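PDB 4ESB: transcriptional regulator, PadR family from Bacillus cereus, which probably binds DNA through a winged helix-turn-helix domain to regulate transcription. Local coordinates for residues S19-E22 and Y26-S29; R51-K56 and K72-T77. All coordinates share one frame; numbering follows the deposited sequence.

In the fold
Both contacts belong to one compact winged helix-turn-helix domain, their centres about 12 Å apart, and they follow each other along the chain. Interaction 1 comes first and spans the link between helix 10-20 and helix 25-34, which includes the short strand 23-24. Interaction 2 then ties the end of helix 42-54 to strand 70-76, the central strand of the three-stranded antiparallel sheet. That strand joins the two: Glu22 of interaction 1 packs against Tyr73 and Tyr74 of interaction 2, while Ser19 rests on Ile76. Both contacts thus lie where the helices meet a strand of the β-hairpin wing, parts that, judging from the fold, probably take part in DNA binding.

Interaction 1. Residues S19-E22 and Y26-S29; sequences SQEE and YELS
Glu21 and Glu27 bring their carboxylates together across the short link between two helices, with OE2 of Glu21 3.1 Å from OE1 of Glu27. Both atoms are acceptors, so this is a close approach of like charges and not a hydrogen bond. The side chains meet at about a right angle, and their carboxylate planes are turned 82° apart, so one oxygen of each group makes the approach and the flat groups do not stack. Glu21 is the first residue beyond helix 10-20 to leave helical geometry, and with CG anti to the backbone N (chi1 -177°) its extended chain spans the gap toward helix 25-34. The rest of the contact is slight: the other oxygen of Glu27, OE2, lies 4.1 Å from the carbonyl O of Glu22.

The second shell shows why glutamates suit these places. Glu27 stands in the first turn of helix 25-34, and its OE2 accepts a hydrogen bond from the backbone N of Tyr24, just ahead of the helix; its negative charge also suits a helix N-terminus. Lys31, one turn further along the same helix, offers Glu21 OE1 a long, weak ion pair. Glu22 turns its side chain from Glu27 toward the sheet, where OE1 forms a salt bridge with Lys63 and the chain packs on His75. Buried Leu28, the neighbour of Glu27, packs helix 25-34 on Ile45 and Leu49 of helix 42-54.

Repulsion between the two acids is therefore probably eased by the amide of Tyr24, by Lys31 and by solvent at this surface. The proximity may nevertheless raise the pKa of one carboxylate, and the acid pair itself probably adds little attraction between helices 10-20 and 25-34.

Interaction 2. Residues R51-K56 and K72-T77; sequences RMQKEK and KYYHIT. With SO4 (sulfate ion), chain B.
Thr77 and Lys56 make the tight end of this contact, where the hydroxyl OG1 of Thr77 donates to the carbonyl O of Lys56. The modelled separation of 2.4 Å between Thr77 OG1 and Lys56 O is very short, so its exact length is doubtful. With chi1 at 67°, OG1 sits between the backbone N and the carbonyl carbon, from where it also accepts from Gly80 N as the N-cap of helix 78-101. Threonine suits the place because one hydroxyl can serve both bonds. Lys56 has positive phi and ends helix 42-54 in a Schellman motif.

The other end is looser and wetter. The amide of Gln53 crosses Tyr74 nearly perpendicular to its ring, OE1 lying in plane at the ring edge, while NE2 comes 3.6 Å from Tyr74 CE1. That NE2 is held first by Leu49 O in its own helix, and then by a water which Lys72 NZ (2.7 Å) and Tyr74 OH (2.6 Å) also bind. Beyond it, the backbone N of Lys72 donates to O4 of a sulfate, probably from the crystallisation liquor, 2.7 Å away, which Arg71 also binds.

The topology is that of the winged helix-turn-helix fold: the putative recognition helix 42-54 is followed by the β-hairpin wing of strands 58-64 and 70-76.

Interaction 1. Residues S19-E22 and Y26-S29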
loop_
_atom_site.group_PDB
_atom_site.type_symbol
_atom_site.label_atom_id
_atom_site.label_comp_id
_atom_site.label_asym_id
_atom_site.label_seq_id
_atom_site.Cartn_x
_atom_site.Cartn_y
_atom_site.Cartn_z
ATOM N N SER A 19 0.931 19.097 -5.780
ATOM C CA SER A 19 1.775 19.938 -4.935
ATOM C C SER A 19 2.928 20.521 -5.743
ATOM O O SER A 19 3.462 21.580 -5.410
ATOM C CB SER A 19 2.309 19.154 -3.727
ATOM O OG SER A 19 3.471 18.398 -4.032
ATOM N N GLN A 20 3.296 19.829 -6.816
ATOM C CA GLN A 20 4.450 20.216 -7.616
ATOM C C GLN A 20 4.064 21.089 -8.803
ATOM O O GLN A 20 4.884 21.858 -9.303
ATOM C CB GLN A 20 5.203 18.974 -8.098
ATOM C CG GLN A 20 5.896 18.206 -6.982
ATOM C CD GLN A 20 6.946 19.040 -6.267
ATOM O OE1 GLN A 20 7.784 19.679 -6.903
ATOM N NE2 GLN A 20 6.900 19.041 -4.937
ATOM N N GLU A 21 2.816 20.978 -9.249
ATOM C CA GLU A 21 2.349 21.764 -10.383
ATOM C C GLU A 21 0.825 21.839 -10.445
ATOM O O GLU A 21 0.136 20.824 -10.371
ATOM C CB GLU A 21 2.874 21.171 -11.693
ATOM C CG GLU A 21 2.483 21.972 -12.924
ATOM C CD GLU A 21 2.677 21.194 -14.211
ATOM O OE1 GLU A 21 3.157 20.042 -14.146
ATOM O OE2 GLU A 21 2.346 21.731 -15.290
ATOM N N GLU A 22 0.312 23.056 -10.575
ATOM C CA GLU A 22 -1.103 23.271 -10.848
ATOM C C GLU A 22 -1.481 22.545 -12.133
ATOM O O GLU A 22 -0.890 22.791 -13.182
ATOM C CB GLU A 22 -1.389 24.765 -11.014
ATOM C CG GLU A 22 -2.368 25.339 -10.011
ATOM C CD GLU A 22 -2.736 26.773 -10.327
ATOM O OE1 GLU A 22 -1.883 27.507 -10.871
ATOM O OE2 GLU A 22 -3.886 27.165 -10.039
ATOM N N TYR A 26 -7.548 16.629 -17.085
ATOM C CA TYR A 26 -6.993 15.795 -18.143
ATOM C C TYR A 26 -5.474 15.724 -18.036
ATOM O O TYR A 26 -4.866 14.672 -18.248
ATOM C CB TYR A 26 -7.394 16.342 -19.513
ATOM C CG TYR A 26 -6.674 15.674 -20.659
ATOM C CD1 TYR A 26 -6.935 14.353 -20.990
ATOM C CD2 TYR A 26 -5.733 16.367 -21.411
ATOM C CE1 TYR A 26 -6.278 13.738 -22.034
ATOM C CE2 TYR A 26 -5.072 15.762 -22.457
ATOM C CZ TYR A 26 -5.348 14.446 -22.764
ATOM O OH TYR A 26 -4.693 13.836 -23.806
ATOM N N GLU A 27 -4.872 16.860 -17.707
ATOM C CA GLU A 27 -3.433 16.953 -17.503
ATOM C C GLU A 27 -2.997 16.020 -16.374
ATOM O O GLU A 27 -1.965 15.352 -16.465
ATOM C CB GLU A 27 -3.067 18.398 -17.166
ATOM C CG GLU A 27 -1.584 18.704 -17.125
ATOM C CD GLU A 27 -1.314 20.146 -16.736
ATOM O OE1 GLU A 27 -0.131 20.544 -16.684
ATOM O OE2 GLU A 27 -2.291 20.880 -16.478
ATOM N N LEU A 28 -3.800 15.969 -15.316
ATOM C CA LEU A 28 -3.501 15.133 -14.157
ATOM C C LEU A 28 -3.480 13.650 -14.515
ATOM O O LEU A 28 -2.502 12.951 -14.247
ATOM C CB LEU A 28 -4.527 15.378 -13.048
ATOM C CG LEU A 28 -4.425 14.469 -11.821
ATOM C CD1 LEU A 28 -3.059 14.595 -11.162
ATOM C CD2 LEU A 28 -5.532 14.783 -10.826
ATOM N N SER A 29 -4.560 13.172 -15.124
ATOM C CA SER A 29 -4.690 11.753 -15.442
ATOM C C SER A 29 -3.674 11.312 -16.492
ATOM O O SER A 29 -3.238 10.159 -16.496
ATOM C CB SER A 29 -6.101 11.443 -15.929
ATOM O OG SER A 29 -6.264 11.838 -17.272
#

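Interaction 2. Residues R51-K56 and K72-T77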
loop_
_atom_site.group_PDB
_atom_site.type_symbol
_atom_site.label_atom_id
_atom_site.label_comp_id
_atom_site.label_asym_id
_atom_site.label_seq_id
_atom_site.Cartn_x
_atom_site.Cartn_y
_atom_site.Cartn_z
ATOM N N ARG A 51 -14.060 14.323 -3.775
ATOM C CA ARG A 51 -13.982 14.052 -2.352
ATOM C C ARG A 51 -12.774 14.750 -1.734
ATOM O O ARG A 51 -12.867 15.309 -0.643
ATOM C CB ARG A 51 -13.913 12.542 -2.123
ATOM C CG ARG A 51 -13.915 12.128 -0.668
ATOM C CD ARG A 51 -14.163 10.634 -0.530
ATOM N NE ARG A 51 -12.966 9.847 -0.818
ATOM C CZ ARG A 51 -11.990 9.616 0.056
ATOM N NH1 ARG A 51 -12.055 10.115 1.285
ATOM N NH2 ARG A 51 -10.942 8.887 -0.298
ATOM N N MET A 52 -11.649 14.732 -2.440
ATOM C CA MET A 52 -10.450 15.410 -1.968
ATOM C C MET A 52 -10.710 16.908 -1.841
ATOM O O MET A 52 -10.119 17.578 -0.994
ATOM C CB MET A 52 -9.273 15.149 -2.912
ATOM C CG MET A 52 -8.757 13.714 -2.869
ATOM S SD MET A 52 -7.415 13.398 -4.031
ATOM C CE MET A 52 -6.113 14.413 -3.337
ATOM N N GLN A 53 -11.605 17.427 -2.677
ATOM C CA GLN A 53 -12.011 18.824 -2.593
ATOM C C GLN A 53 -12.904 19.059 -1.384
ATOM O O GLN A 53 -12.750 20.047 -0.666
ATOM C CB GLN A 53 -12.767 19.239 -3.853
ATOM C CG GLN A 53 -11.886 19.578 -5.038
ATOM C CD GLN A 53 -12.689 19.805 -6.298
ATOM O OE1 GLN A 53 -13.066 20.932 -6.614
ATOM N NE2 GLN A 53 -12.965 18.727 -7.022
ATOM N N LYS A 54 -13.843 18.148 -1.163
ATOM C CA LYS A 54 -14.796 18.292 -0.074
ATOM C C LYS A 54 -14.083 18.186 1.267
ATOM O O LYS A 54 -14.548 18.726 2.269
ATOM C CB LYS A 54 -15.896 17.236 -0.187
ATOM C CG LYS A 54 -17.066 17.429 0.773
ATOM C CD LYS A 54 -18.169 16.411 0.517
ATOM C CE LYS A 54 -17.713 14.986 0.801
ATOM N NZ LYS A 54 -17.380 14.782 2.238
ATOM N N GLU A 55 -12.948 17.495 1.283
ATOM C CA GLU A 55 -12.149 17.393 2.496
ATOM C C GLU A 55 -11.064 18.467 2.533
ATOM O O GLU A 55 -10.229 18.485 3.434
ATOM C CB GLU A 55 -11.522 16.007 2.601
ATOM C CG GLU A 55 -12.509 14.864 2.415
ATOM C CD GLU A 55 -11.835 13.514 2.519
ATOM O OE1 GLU A 55 -10.593 13.468 2.396
ATOM O OE2 GLU A 55 -12.542 12.506 2.722
ATOM N N LYS A 56 -11.080 19.350 1.541
ATOM C CA LYS A 56 -10.225 20.531 1.537
ATOM C C LYS A 56 -8.740 20.188 1.427
ATOM O O LYS A 56 -7.891 20.910 1.955
ATOM C CB LYS A 56 -10.482 21.358 2.800
ATOM C CG LYS A 56 -11.954 21.702 3.013
ATOM C CD LYS A 56 -12.263 23.126 2.584
ATOM C CE LYS A 56 -13.707 23.276 2.131
ATOM N NZ LYS A 56 -13.837 24.307 1.065
ATOM N N LYS A 72 -10.156 24.563 -15.222
ATOM C CA LYS A 72 -10.231 24.412 -13.776
ATOM C C LYS A 72 -8.970 23.727 -13.254
ATOM O O LYS A 72 -8.884 22.498 -13.229
ATOM C CB LYS A 72 -11.482 23.618 -13.391
ATOM C CG LYS A 72 -11.659 23.400 -11.896
ATOM C CD LYS A 72 -13.094 23.009 -11.558
ATOM C CE LYS A 72 -13.233 22.610 -10.097
ATOM N NZ LYS A 72 -14.467 21.814 -9.832
ATOM N N TYR A 73 -7.992 24.533 -12.847
ATOM C CA TYR A 73 -6.725 24.022 -12.337
ATOM C C TYR A 73 -6.836 23.729 -10.845
ATOM O O TYR A 73 -7.443 24.495 -10.101
ATOM C CB TYR A 73 -5.605 25.038 -12.565
ATOM C CG TYR A 73 -5.165 25.181 -14.007
ATOM C CD1 TYR A 73 -4.168 24.370 -14.532
ATOM C CD2 TYR A 73 -5.738 26.135 -14.837
ATOM C CE1 TYR A 73 -3.757 24.501 -15.847
ATOM C CE2 TYR A 73 -5.333 26.275 -16.151
ATOM C CZ TYR A 73 -4.343 25.455 -16.652
ATOM O OH TYR A 73 -3.938 25.589 -17.959
ATOM N N TYR A 74 -6.236 22.624 -10.413
ATOM C CA TYR A 74 -6.257 22.245 -9.005
ATOM C C TYR A 74 -4.937 22.590 -8.325
ATOM O O TYR A 74 -3.863 22.368 -8.886
ATOM C CB TYR A 74 -6.514 20.745 -8.849
ATOM C CG TYR A 74 -7.863 20.279 -9.347
ATOM C CD1 TYR A 74 -8.999 20.412 -8.559
ATOM C CD2 TYR A 74 -7.996 19.689 -10.596
ATOM C CE1 TYR A 74 -10.231 19.982 -9.008
ATOM C CE2 TYR A 74 -9.226 19.255 -11.054
ATOM C CZ TYR A 74 -10.339 19.403 -10.255
ATOM O OH TYR A 74 -11.566 18.973 -10.705
ATOM N N HIS A 75 -5.023 23.141 -7.119
ATOM C CA HIS A 75 -3.843 23.334 -6.285
ATOM C C HIS A 75 -4.080 22.744 -4.901
ATOM O O HIS A 75 -5.220 22.525 -4.494
ATOM C CB HIS A 75 -3.469 24.816 -6.181
ATOM C CG HIS A 75 -4.488 25.652 -5.471
ATOM N ND1 HIS A 75 -4.714 25.559 -4.116
ATOM C CD2 HIS A 75 -5.334 26.605 -5.930
ATOM C CE1 HIS A 75 -5.660 26.417 -3.770
ATOM N NE2 HIS A 75 -6.051 27.062 -4.853
ATOM N N ILE A 76 -2.990 22.496 -4.186
ATOM C CA ILE A 76 -3.033 21.825 -2.891
ATOM C C ILE A 76 -3.227 22.843 -1.773
ATOM O O ILE A 76 -2.706 23.957 -1.842
ATOM C CB ILE A 76 -1.727 21.032 -2.653
ATOM C CG1 ILE A 76 -1.907 19.994 -1.545
ATOM C CG2 ILE A 76 -0.570 21.981 -2.335
ATOM C CD1 ILE A 76 -0.768 18.989 -1.477
ATOM N N THR A 77 -3.992 22.464 -0.754
ATOM C CA THR A 77 -4.196 23.323 0.411
ATOM C C THR A 77 -3.137 23.023 1.464
ATOM O O THR A 77 -2.383 22.057 1.339
ATOM C CB THR A 77 -5.584 23.115 1.050
ATOM O OG1 THR A 77 -5.668 21.801 1.619
ATOM C CG2 THR A 77 -6.692 23.301 0.020
HETATM S S SO4 B . -11.026 21.687 -17.949
HETATM O O1 SO4 B . -10.280 21.833 -19.195
HETATM O O2 SO4 B . -12.397 22.156 -18.139
HETATM O O3 SO4 B . -11.039 20.284 -17.545
HETATM O O4 SO4 B . -10.390 22.473 -16.905
HETATM O O HOH W 1 -13.932 19.128 -9.609
#